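Local coordinates for protein phosphoheptose isomerase (Neisseria gonorrhoeae, PDB 5I01) that isomerises sedoheptulose 7-phosphate to D-glycero-D-manno-heptose 7-phosphate with the help of a zinc ion, as the first step of glycero-manno-heptose biosynthesis, at residues H13-S17 against R172-E178. The protein carries 1 engineered substitution. Residues are numbered along the deposited sequence; the frame is centred on the assembly and turned at random.
Sequences HFAES and RTARIQE. With ZN (zinc ion), chain H.
Two helical segments cross at -57°, their axes 10.7 Å apart: 13-17, inside the N-terminal helix 6-27, and 173-178, the first turns of helix 173-193, with R172 as N-cap residue. The CA atoms of S17 and R175 come nearest, at 6.0 Å, and the gap between the helices is filled mainly by charged side chains. R175, folded by m chi1 and chi2 and p chi3, carries its guanidinium to the centre. On its own helix it forms a two-pronged salt bridge one turn on, NE to E178 OE1 (2.9 Å) and NH1 to E178 OE2 (2.7 Å); across the interface its NH2 donates to E16 OE1 at 2.7 Å. E16, extended with chi1 and chi2 both t, shares that oxygen with R172, whose NH1 lies 3.5 Å from E16 OE1 at the end of an all-t chain. The resulting four-residue salt-bridge network ties the N-terminal helix to the last helix of the SIS domain, whose Q177 coordinates zinc through OE1 (2.0 Å) together with H63, E67 and H185 of the second subunit, consistent with active sites shared between subunits of the tetramer. E178 OE1 also accepts from S17 OG at 2.9 Å, while E178 OE2 is hydrogen-bonded to H185 of the second subunit. H13 ND1 takes a weak hydrogen bond from R175 NH1 (3.4 Å), and its NE2 pairs with D189 of that same neighbour.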
loop_
_atom_site.group_PDB
_atom_site.type_symbol
_atom_site.label_atom_id
_atom_site.label_comp_id
_atom_site.label_asym_id
_atom_site.label_seq_id
_atom_site.Cartn_x
_atom_site.Cartn_y
_atom_site.Cartn_z
ATOM N N HIS A 13 9.458 -29.464 -4.195
ATOM C CA HIS A 13 8.651 -28.277 -4.522
ATOM C C HIS A 13 8.468 -28.042 -6.015
ATOM O O HIS A 13 7.341 -27.849 -6.469
ATOM C CB HIS A 13 9.245 -27.023 -3.900
ATOM C CG HIS A 13 8.834 -26.812 -2.485
ATOM N ND1 HIS A 13 7.751 -26.041 -2.143
ATOM C CD2 HIS A 13 9.350 -27.276 -1.325
ATOM C CE1 HIS A 13 7.623 -26.025 -0.829
ATOM N NE2 HIS A 13 8.580 -26.770 -0.310
ATOM N N PHE A 14 9.579 -28.030 -6.755
ATOM C CA PHE A 14 9.562 -27.982 -8.230
ATOM C C PHE A 14 8.709 -29.099 -8.852
ATOM O O PHE A 14 7.834 -28.830 -9.690
ATOM C CB PHE A 14 10.987 -28.076 -8.803
ATOM C CG PHE A 14 11.723 -26.766 -8.839
ATOM C CD1 PHE A 14 11.521 -25.868 -9.887
ATOM C CD2 PHE A 14 12.638 -26.433 -7.846
ATOM C CE1 PHE A 14 12.208 -24.660 -9.930
ATOM C CE2 PHE A 14 13.325 -25.227 -7.883
ATOM C CZ PHE A 14 13.113 -24.340 -8.929
ATOM N N ALA A 15 8.969 -30.342 -8.448
ATOM C CA ALA A 15 8.245 -31.496 -9.001
ATOM C C ALA A 15 6.756 -31.388 -8.707
ATOM O O ALA A 15 5.930 -31.562 -9.610
ATOM C CB ALA A 15 8.804 -32.815 -8.476
ATOM N N GLU A 16 6.422 -31.057 -7.463
ATOM C CA GLU A 16 5.029 -30.842 -7.085
ATOM C C GLU A 16 4.384 -29.715 -7.900
ATOM O O GLU A 16 3.244 -29.862 -8.351
ATOM C CB GLU A 16 4.885 -30.581 -5.581
ATOM C CG GLU A 16 3.458 -30.777 -5.069
ATOM C CD GLU A 16 3.243 -30.331 -3.631
ATOM O OE1 GLU A 16 3.863 -29.332 -3.216
ATOM O OE2 GLU A 16 2.427 -30.964 -2.920
ATOM N N SER A 17 5.113 -28.614 -8.106
ATOM C CA SER A 17 4.607 -27.468 -8.885
ATOM C C SER A 17 4.405 -27.810 -10.360
ATOM O O SER A 17 3.427 -27.391 -10.965
ATOM C CB SER A 17 5.538 -26.255 -8.761
ATOM O OG SER A 17 4.929 -25.086 -9.315
ATOM N N ARG A 172 -2.621 -27.993 -1.532
ATOM C CA ARG A 172 -1.651 -27.046 -0.968
ATOM C C ARG A 172 -1.755 -25.587 -1.491
ATOM O O ARG A 172 -1.668 -25.308 -2.701
ATOM C CB ARG A 172 -0.238 -27.604 -1.146
ATOM C CG ARG A 172 0.756 -27.120 -0.119
ATOM C CD ARG A 172 2.052 -27.910 -0.205
ATOM N NE ARG A 172 3.148 -27.295 0.547
ATOM C CZ ARG A 172 4.350 -27.842 0.729
ATOM N NH1 ARG A 172 4.640 -29.032 0.217
ATOM N NH2 ARG A 172 5.270 -27.190 1.434
ATOM N N THR A 173 -1.940 -24.675 -0.539
ATOM C CA THR A 173 -2.007 -23.226 -0.757
ATOM C C THR A 173 -0.924 -22.652 -1.680
ATOM O O THR A 173 -1.228 -21.921 -2.617
ATOM C CB THR A 173 -1.910 -22.523 0.607
ATOM O OG1 THR A 173 -2.844 -23.138 1.506
ATOM C CG2 THR A 173 -2.219 -21.020 0.496
ATOM N N ALA A 174 0.334 -22.987 -1.397
ATOM C CA ALA A 174 1.459 -22.549 -2.208
ATOM C C ALA A 174 1.305 -22.941 -3.686
ATOM O O ALA A 174 1.527 -22.122 -4.566
ATOM C CB ALA A 174 2.766 -23.086 -1.636
ATOM N N ARG A 175 0.889 -24.171 -3.960
ATOM C CA ARG A 175 0.675 -24.611 -5.350
ATOM C C ARG A 175 -0.511 -23.894 -6.006
ATOM O O ARG A 175 -0.494 -23.624 -7.204
ATOM C CB ARG A 175 0.448 -26.121 -5.406
ATOM C CG ARG A 175 1.591 -26.950 -4.831
ATOM C CD ARG A 175 2.833 -26.873 -5.684
ATOM N NE ARG A 175 3.711 -25.767 -5.335
ATOM C CZ ARG A 175 4.545 -25.734 -4.292
ATOM N NH1 ARG A 175 5.306 -24.659 -4.097
ATOM N NH2 ARG A 175 4.636 -26.749 -3.440
ATOM N N ILE A 176 -1.536 -23.582 -5.219
ATOM C CA ILE A 176 -2.715 -22.880 -5.724
ATOM C C ILE A 176 -2.361 -21.442 -6.136
ATOM O O ILE A 176 -2.727 -21.022 -7.230
ATOM C CB ILE A 176 -3.870 -22.896 -4.699
ATOM C CG1 ILE A 176 -4.345 -24.335 -4.458
ATOM C CG2 ILE A 176 -5.044 -22.059 -5.189
ATOM C CD1 ILE A 176 -4.942 -24.551 -3.090
ATOM N N GLN A 177 -1.656 -20.708 -5.274
ATOM C CA GLN A 177 -1.175 -19.353 -5.609
ATOM C C GLN A 177 -0.370 -19.342 -6.908
ATOM O O GLN A 177 -0.586 -18.492 -7.756
ATOM C CB GLN A 177 -0.331 -18.751 -4.472
ATOM C CG GLN A 177 -1.157 -18.171 -3.330
ATOM C CD GLN A 177 -0.388 -18.002 -2.006
ATOM O OE1 GLN A 177 0.833 -18.213 -1.919
ATOM N NE2 GLN A 177 -1.122 -17.621 -0.958
ATOM N N GLU A 178 0.538 -20.304 -7.059
ATOM C CA GLU A 178 1.414 -20.388 -8.235
ATOM C C GLU A 178 0.649 -20.627 -9.535
ATOM O O GLU A 178 1.023 -20.081 -10.573
ATOM C CB GLU A 178 2.456 -21.480 -8.042
ATOM C CG GLU A 178 3.465 -21.151 -6.953
ATOM C CD GLU A 178 4.175 -22.375 -6.392
ATOM O OE1 GLU A 178 4.097 -23.469 -7.011
ATOM O OE2 GLU A 178 4.815 -22.242 -5.311
HETATM ZN ZN ZN H . 2.387 -17.825 -0.712
#